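Local atomic coordinates of acetyl-CoA acetyltransferase A (Ascaris suum, PDB entry 6BJA), a protein that probably catalyses acetyl transfer between acetyl-CoA molecules or the thiolytic reverse reaction, as a coenzyme A-binding thiolase of lipid metabolism. Residues A22-T27 / S124-P129; P129-R134 / V145-R150; D155-Q160 / V290-F295. All blocks are in the same frame, centred on the assembly; numbering follows the deposited sequence.

Contact 1. Residues A22-T27 / S124-P129; sequences ASFRST and SMSNAP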
# COMPACT_ATOMS: atom_id res chain seq x y z
N ALA A 22 -13.30 11.29 -22.07
CA ALA A 22 -13.80 9.99 -21.62
C ALA A 22 -14.13 10.01 -20.13
O ALA A 22 -13.60 10.83 -19.36
CB ALA A 22 -12.78 8.88 -21.92
N SER A 23 -15.05 9.14 -19.74
CA SER A 23 -15.41 8.97 -18.35
C SER A 23 -14.30 8.33 -17.52
O SER A 23 -13.35 7.73 -18.03
CB SER A 23 -16.68 8.14 -18.22
OG SER A 23 -17.73 8.80 -18.90
N PHE A 24 -14.42 8.46 -16.21
CA PHE A 24 -13.48 7.86 -15.29
C PHE A 24 -13.42 6.34 -15.39
O PHE A 24 -14.47 5.67 -15.35
CB PHE A 24 -13.89 8.30 -13.90
CG PHE A 24 -12.99 7.85 -12.78
CD1 PHE A 24 -11.64 8.18 -12.76
CD2 PHE A 24 -13.53 7.16 -11.71
CE1 PHE A 24 -10.84 7.79 -11.69
CE2 PHE A 24 -12.73 6.78 -10.64
CZ PHE A 24 -11.39 7.10 -10.63
N ARG A 25 -12.21 5.80 -15.53
CA ARG A 25 -11.97 4.36 -15.63
C ARG A 25 -12.76 3.77 -16.79
O ARG A 25 -13.35 2.70 -16.68
CB ARG A 25 -12.34 3.64 -14.33
CG ARG A 25 -11.67 4.18 -13.06
CD ARG A 25 -10.17 3.97 -13.08
NE ARG A 25 -9.79 2.58 -13.26
CZ ARG A 25 -8.56 2.15 -13.52
NH1 ARG A 25 -7.54 3.01 -13.60
NH2 ARG A 25 -8.34 0.85 -13.69
N SER A 26 -12.76 4.48 -17.91
CA SER A 26 -13.48 4.07 -19.11
C SER A 26 -12.53 3.84 -20.28
O SER A 26 -11.43 3.30 -20.10
CB SER A 26 -14.54 5.13 -19.44
OG SER A 26 -15.43 4.68 -20.45
N THR A 27 -12.96 4.24 -21.46
CA THR A 27 -12.30 3.89 -22.70
C THR A 27 -10.84 4.30 -22.81
O THR A 27 -10.05 3.60 -23.44
CB THR A 27 -13.09 4.51 -23.86
OG1 THR A 27 -14.47 4.10 -23.75
CG2 THR A 27 -12.52 4.09 -25.21
N SER A 124 -5.18 12.55 -17.13
CA SER A 124 -5.73 11.22 -17.03
C SER A 124 -6.09 10.97 -15.57
O SER A 124 -5.28 10.47 -14.79
CB SER A 124 -4.75 10.16 -17.50
OG SER A 124 -5.31 8.87 -17.41
N MET A 125 -7.31 11.33 -15.21
CA MET A 125 -7.71 11.16 -13.84
C MET A 125 -7.90 9.68 -13.52
O MET A 125 -7.74 9.26 -12.37
CB MET A 125 -8.95 12.00 -13.57
CG MET A 125 -8.69 13.47 -13.83
SD MET A 125 -10.05 14.63 -13.55
CE MET A 125 -10.07 14.80 -11.74
N SER A 126 -8.15 8.87 -14.55
CA SER A 126 -8.22 7.43 -14.40
C SER A 126 -6.96 6.82 -13.82
O SER A 126 -7.01 5.75 -13.21
CB SER A 126 -8.49 6.77 -15.74
OG SER A 126 -9.79 7.09 -16.22
N ASN A 127 -5.82 7.45 -14.07
CA ASN A 127 -4.54 6.88 -13.66
C ASN A 127 -3.89 7.59 -12.48
O ASN A 127 -2.74 7.30 -12.13
CB ASN A 127 -3.61 6.87 -14.85
CG ASN A 127 -3.96 5.78 -15.81
OD1 ASN A 127 -3.82 4.61 -15.49
ND2 ASN A 127 -4.46 6.15 -16.99
N ALA A 128 -4.62 8.49 -11.83
CA ALA A 128 -4.13 9.11 -10.60
C ALA A 128 -4.03 8.04 -9.52
O ALA A 128 -4.98 7.29 -9.28
CB ALA A 128 -5.06 10.21 -10.18
N PRO A 129 -2.88 7.95 -8.83
CA PRO A 129 -2.68 6.85 -7.89
C PRO A 129 -3.12 7.15 -6.48
O PRO A 129 -3.67 8.21 -6.22
CB PRO A 129 -1.18 6.64 -7.94
CG PRO A 129 -0.65 8.06 -8.06
CD PRO A 129 -1.64 8.72 -9.02
O HOH W 1 -5.14 2.16 -14.69
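R25 grips S126 at two points, one through its backbone and one through its side chain. R25 N donates to S126 OG at 2.8 Å, and R25 NH1 donates to S126 O, also at 2.8 Å. In the second bond the carbonyl oxygen lies in the guanidinium plane, while the donor is tilted 35° from the carbonyl plane. The chain of R25 bends at chi2 and chi3, and R25 CD passes S126 O at 3.6 Å. Beside it, F24 meets the 3-10 turn with one corner of its ring: F24 CE1 is 3.5 Å from M125 O, which sits at the ring edge, and 3.8 Å from S126 CA. Anti to the backbone N (chi1 -177°), F24 CG sets the ring beside this turn. R25 CG rests over the centre of one ring face. Further out, a water accepts from R25 NH1 and donates to N127 OD1 at 2.9 Å, while N127 ND2 donates to S124 OG. S126 OG is also hydrogen-bonded to D258 OD2, which ties it to strand 257-267. L148 of helix 147-153 packs on F24 and M125, and R134 of the second subunit packs on F24. The arrangement joins a type II beta turn, S23 to S26, at the end of strand 11-23 to the 3-10 turn after strand 116-124, within the thiolase N-terminal domain region near bound coenzyme A.

Contact 2. Residues P129-R134 / V145-R150; sequences PFYVPR and VDALQR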
# COMPACT_ATOMS: atom_id res chain seq x y z
N PRO A 129 -2.88 7.95 -8.83
CA PRO A 129 -2.68 6.85 -7.89
C PRO A 129 -3.12 7.15 -6.48
O PRO A 129 -3.67 8.21 -6.22
CB PRO A 129 -1.18 6.64 -7.94
CG PRO A 129 -0.65 8.06 -8.06
CD PRO A 129 -1.64 8.72 -9.02
N PHE A 130 -2.83 6.21 -5.58
CA PHE A 130 -2.94 6.42 -4.16
C PHE A 130 -1.54 6.55 -3.59
O PHE A 130 -0.60 6.03 -4.17
CB PHE A 130 -3.68 5.28 -3.47
CG PHE A 130 -5.07 5.07 -3.99
CD1 PHE A 130 -6.13 5.77 -3.46
CD2 PHE A 130 -5.31 4.18 -5.01
CE1 PHE A 130 -7.40 5.59 -3.95
CE2 PHE A 130 -6.58 4.00 -5.50
CZ PHE A 130 -7.62 4.71 -4.95
N TYR A 131 -1.43 7.24 -2.46
CA TYR A 131 -0.14 7.51 -1.83
C TYR A 131 0.03 6.75 -0.52
O TYR A 131 -0.84 6.79 0.34
CB TYR A 131 0.00 9.01 -1.55
CG TYR A 131 -0.22 9.95 -2.72
CD1 TYR A 131 0.27 9.64 -3.98
CD2 TYR A 131 -0.88 11.16 -2.55
CE1 TYR A 131 0.11 10.50 -5.03
CE2 TYR A 131 -1.05 12.03 -3.59
CZ TYR A 131 -0.55 11.70 -4.84
OH TYR A 131 -0.70 12.56 -5.90
N VAL A 132 1.17 6.09 -0.40
CA VAL A 132 1.70 5.59 0.88
C VAL A 132 2.77 6.56 1.36
O VAL A 132 3.69 6.86 0.61
CB VAL A 132 2.31 4.20 0.72
CG1 VAL A 132 2.88 3.68 2.02
CG2 VAL A 132 1.28 3.22 0.18
N PRO A 133 2.67 7.05 2.60
CA PRO A 133 3.69 8.02 3.03
C PRO A 133 5.08 7.43 3.19
O PRO A 133 5.23 6.23 3.42
CB PRO A 133 3.14 8.52 4.38
CG PRO A 133 2.29 7.43 4.86
CD PRO A 133 1.65 6.84 3.64
N ARG A 134 6.10 8.28 3.02
CA ARG A 134 7.48 7.90 3.24
C ARG A 134 7.69 7.68 4.72
O ARG A 134 6.99 8.26 5.54
CB ARG A 134 8.41 9.00 2.71
CG ARG A 134 9.92 8.75 2.84
CD ARG A 134 10.49 7.80 1.79
NE ARG A 134 10.05 8.17 0.46
CZ ARG A 134 10.53 7.69 -0.68
NH1 ARG A 134 11.54 6.81 -0.71
NH2 ARG A 134 10.01 8.13 -1.79
N VAL A 145 -3.83 7.70 0.74
CA VAL A 145 -4.37 8.98 0.31
C VAL A 145 -4.68 8.91 -1.18
O VAL A 145 -3.87 8.42 -1.95
CB VAL A 145 -3.38 10.10 0.58
CG1 VAL A 145 -3.88 11.43 0.03
CG2 VAL A 145 -3.10 10.20 2.07
N ASP A 146 -5.86 9.40 -1.55
CA ASP A 146 -6.28 9.44 -2.95
C ASP A 146 -5.79 10.71 -3.63
O ASP A 146 -6.16 11.81 -3.23
CB ASP A 146 -7.80 9.35 -3.01
CG ASP A 146 -8.33 9.09 -4.41
OD1 ASP A 146 -7.66 9.47 -5.38
OD2 ASP A 146 -9.41 8.46 -4.53
N ALA A 147 -4.93 10.57 -4.64
CA ALA A 147 -4.41 11.71 -5.36
C ALA A 147 -5.52 12.62 -5.86
O ALA A 147 -5.37 13.84 -5.87
CB ALA A 147 -3.54 11.26 -6.54
N LEU A 148 -6.63 12.03 -6.30
CA LEU A 148 -7.73 12.83 -6.84
C LEU A 148 -8.29 13.79 -5.82
O LEU A 148 -8.59 14.94 -6.12
CB LEU A 148 -8.85 11.93 -7.35
CG LEU A 148 -8.57 10.99 -8.50
CD1 LEU A 148 -9.74 10.04 -8.63
CD2 LEU A 148 -8.37 11.77 -9.77
N GLN A 149 -8.40 13.30 -4.59
CA GLN A 149 -8.88 14.10 -3.48
C GLN A 149 -7.84 15.11 -3.04
O GLN A 149 -8.06 16.32 -3.07
CB GLN A 149 -9.23 13.17 -2.34
CG GLN A 149 -10.19 13.69 -1.32
CD GLN A 149 -10.75 12.54 -0.50
OE1 GLN A 149 -10.00 11.81 0.15
NE2 GLN A 149 -12.07 12.35 -0.57
N ARG A 150 -6.69 14.61 -2.63
CA ARG A 150 -5.70 15.45 -2.00
C ARG A 150 -5.10 16.50 -2.94
O ARG A 150 -4.93 17.65 -2.55
CB ARG A 150 -4.60 14.58 -1.42
CG ARG A 150 -3.40 15.34 -0.89
CD ARG A 150 -3.75 16.26 0.24
NE ARG A 150 -2.52 16.86 0.76
CZ ARG A 150 -2.43 18.05 1.36
NH1 ARG A 150 -3.50 18.83 1.52
NH2 ARG A 150 -1.26 18.47 1.79
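F130 and Y131 both place CG anti to the carbonyl carbon (chi1 -59° and -53°), yet as neighbours on a strand they send their rings to opposite faces, F130 to D146 and Y131 to V145 and A147. The frame is a two-stranded antiparallel sheet. Y131 and V145 form its hydrogen-bonded pair, with Y131 N to V145 O at 2.8 Å and V145 N to Y131 O at 3.2 Å; F130 and D146 form the adjoining non-hydrogen-bonded pair. V145 O also receives a CA-H...O contact from F130 CA. As the second strand turns into helix 147-153, A147 N donates to P129 O at 3.1 Å. D146 is the N-cap: D146 OD1 accepts from L148 N at 2.9 Å, the donor lying above the carboxylate plane. F130 CE1 lies 3.6 Å from D146 OD2, the ring and carboxylate planes 57° apart. The carboxylate is shared among subunits, OD1 forming a salt bridge with R134 of the second subunit and OD2 accepting from G140 N of the third. F130 also has a cation-pi contact with R134 of the second subunit, and 130-132 pairs antiparallel with a strand of that chain, carrying the sheet across the interface. On the other face, Y131 CD2 meets V145 CG1 at 4.0 Å. Further along the tyrosine ring, A147 CB approaches Y131 CZ at 3.5 Å, beside Y131 OH, which is hydrogen-bonded to D151 OD2.

Contact 3. Residues D155-Q160 / V290-F295; sequences DSIEYQ and VEPIDF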
# COMPACT_ATOMS: atom_id res chain seq x y z
N ASP A 155 -9.88 21.71 -1.66
CA ASP A 155 -9.16 22.95 -1.49
C ASP A 155 -8.19 22.77 -0.34
O ASP A 155 -8.58 22.31 0.73
CB ASP A 155 -10.11 24.12 -1.19
CG ASP A 155 -9.34 25.41 -1.04
OD1 ASP A 155 -8.81 25.66 0.06
OD2 ASP A 155 -9.23 26.15 -2.03
N SER A 156 -6.94 23.17 -0.56
CA SER A 156 -5.88 22.88 0.41
C SER A 156 -5.72 23.95 1.45
O SER A 156 -4.88 23.81 2.34
CB SER A 156 -4.56 22.71 -0.32
OG SER A 156 -4.69 21.64 -1.22
N ILE A 157 -6.45 25.05 1.31
CA ILE A 157 -6.37 26.13 2.28
C ILE A 157 -7.53 26.02 3.24
O ILE A 157 -7.35 26.17 4.46
CB ILE A 157 -6.34 27.51 1.57
CG1 ILE A 157 -4.97 27.71 0.92
CG2 ILE A 157 -6.60 28.65 2.54
CD1 ILE A 157 -4.97 27.79 -0.54
N GLU A 158 -8.73 25.73 2.71
CA GLU A 158 -9.93 25.51 3.51
C GLU A 158 -10.06 24.06 4.00
O GLU A 158 -10.86 23.76 4.88
CB GLU A 158 -11.17 25.88 2.69
CG GLU A 158 -11.29 27.36 2.38
CD GLU A 158 -11.80 28.19 3.55
OE1 GLU A 158 -12.19 27.60 4.59
OE2 GLU A 158 -11.81 29.43 3.44
N TYR A 159 -9.28 23.18 3.40
CA TYR A 159 -9.30 21.75 3.70
C TYR A 159 -10.72 21.20 3.64
O TYR A 159 -11.21 20.54 4.54
CB TYR A 159 -8.65 21.47 5.04
CG TYR A 159 -7.14 21.71 4.98
CD1 TYR A 159 -6.32 20.96 4.13
CD2 TYR A 159 -6.54 22.70 5.75
CE1 TYR A 159 -4.94 21.19 4.05
CE2 TYR A 159 -5.18 22.94 5.68
CZ TYR A 159 -4.38 22.18 4.83
OH TYR A 159 -3.01 22.41 4.76
N GLN A 160 -11.37 21.49 2.52
CA GLN A 160 -12.68 20.93 2.23
C GLN A 160 -12.85 20.84 0.74
O GLN A 160 -12.13 21.50 -0.01
CB GLN A 160 -13.81 21.75 2.83
CG GLN A 160 -13.80 23.20 2.44
CD GLN A 160 -14.79 24.00 3.29
OE1 GLN A 160 -15.00 23.69 4.46
NE2 GLN A 160 -15.42 25.01 2.69
N VAL A 290 -9.38 35.73 -5.60
CA VAL A 290 -10.22 36.01 -4.44
C VAL A 290 -9.95 35.00 -3.33
O VAL A 290 -9.05 34.16 -3.44
CB VAL A 290 -11.72 35.97 -4.84
CG1 VAL A 290 -12.02 36.99 -5.93
CG2 VAL A 290 -12.07 34.60 -5.32
N GLU A 291 -10.70 35.08 -2.24
CA GLU A 291 -10.62 34.06 -1.20
C GLU A 291 -10.83 32.66 -1.77
O GLU A 291 -11.71 32.48 -2.61
CB GLU A 291 -11.67 34.33 -0.11
CG GLU A 291 -11.39 35.58 0.70
CD GLU A 291 -10.27 35.40 1.70
OE1 GLU A 291 -9.98 34.26 2.10
OE2 GLU A 291 -9.69 36.42 2.10
N PRO A 292 -10.07 31.67 -1.30
CA PRO A 292 -10.27 30.31 -1.81
C PRO A 292 -11.73 29.84 -1.81
O PRO A 292 -12.17 29.24 -2.78
CB PRO A 292 -9.40 29.48 -0.86
CG PRO A 292 -8.24 30.38 -0.64
CD PRO A 292 -8.82 31.77 -0.51
N ILE A 293 -12.46 30.11 -0.73
CA ILE A 293 -13.83 29.61 -0.64
C ILE A 293 -14.70 30.23 -1.74
O ILE A 293 -15.69 29.62 -2.15
CB ILE A 293 -14.42 29.89 0.76
CG1 ILE A 293 -15.69 29.06 0.96
CG2 ILE A 293 -14.68 31.37 0.96
CD1 ILE A 293 -16.12 28.95 2.42
N ASP A 294 -14.33 31.42 -2.20
CA ASP A 294 -15.13 32.17 -3.19
C ASP A 294 -14.66 31.97 -4.63
O ASP A 294 -14.95 32.78 -5.50
CB ASP A 294 -15.07 33.67 -2.86
CG ASP A 294 -15.80 34.03 -1.57
OD1 ASP A 294 -16.92 33.52 -1.37
OD2 ASP A 294 -15.24 34.84 -0.76
N PHE A 295 -13.89 30.92 -4.87
CA PHE A 295 -13.29 30.70 -6.20
C PHE A 295 -14.31 30.76 -7.34
O PHE A 295 -13.98 31.20 -8.43
CB PHE A 295 -12.54 29.35 -6.24
CG PHE A 295 -13.43 28.16 -6.34
CD1 PHE A 295 -14.20 27.75 -5.27
CD2 PHE A 295 -13.47 27.41 -7.51
CE1 PHE A 295 -15.02 26.65 -5.36
CE2 PHE A 295 -14.27 26.31 -7.59
CZ PHE A 295 -15.06 25.92 -6.53
O HOH W 2 -10.96 26.75 -3.72
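D155 lies against P292, with D155 OD2 3.5 Å from P292 CB, and at the same time shapes its own loop. D155 OD1 accepts from I157 N and E158 N, both at 2.7 Å, forming an Asx turn and an Asx motif; Y159 and Q160 opposite D155 make a G1 beta bulge. The two donors approach OD1 differently: E158 N nearly along the C-O axis of the carboxylate, I157 N from 44° above its plane. Together they hold the acid group against the turn. I157 comes next, its CG2 touching P292 CG at 4.0 Å, the two side chains crossing at about a right angle; I78 of the second subunit packs against both. E158 OE2 lies 3.8 Å from I293 CB, the chain bending at chi2 where CD turns, while E158 CG lies near P292 CB. Q160 NE2 lies 4.0 Å from I293 CD1. Proline and isoleucine thus lie against a partly polar surface at the start of the 3-10 turn 292-295, joining the loop between strands 154-155 and 160-161, in the N-terminal thiolase domain region, to the connection between strand 280-289 and helix 298-310, in the C-terminal one. On the opposing segment, D294 forms a salt bridge with K168. A polar link comes from one water, which donates to P292 O at 2.9 Å and, at a doubtfully short 2.5 Å, to D155 OD2.

In the fold
Contacts 1 and 2 share P129 and adjoin directly, their centres 15 Å apart: L148 CD2 packs on A128 CB at 3.7 Å, and L148 CD1 on F24 CZ at 3.9 Å. Contact 3 lies about 20 Å, centre to centre, from contact 2, which it meets where R150 NH1 passes Y159 CE1 at 3.8 Å; its nearest atoms to contact 1 are about 12 Å away. All three touch the second subunit. Side chains of F24, D146 and D155 lie about 5, 7 and 10 Å from bound coenzyme A. The M125 side chain is about 6 Å from that of H355, a predicted proton acceptor, and that of D155 about 10 Å from that of C383, another.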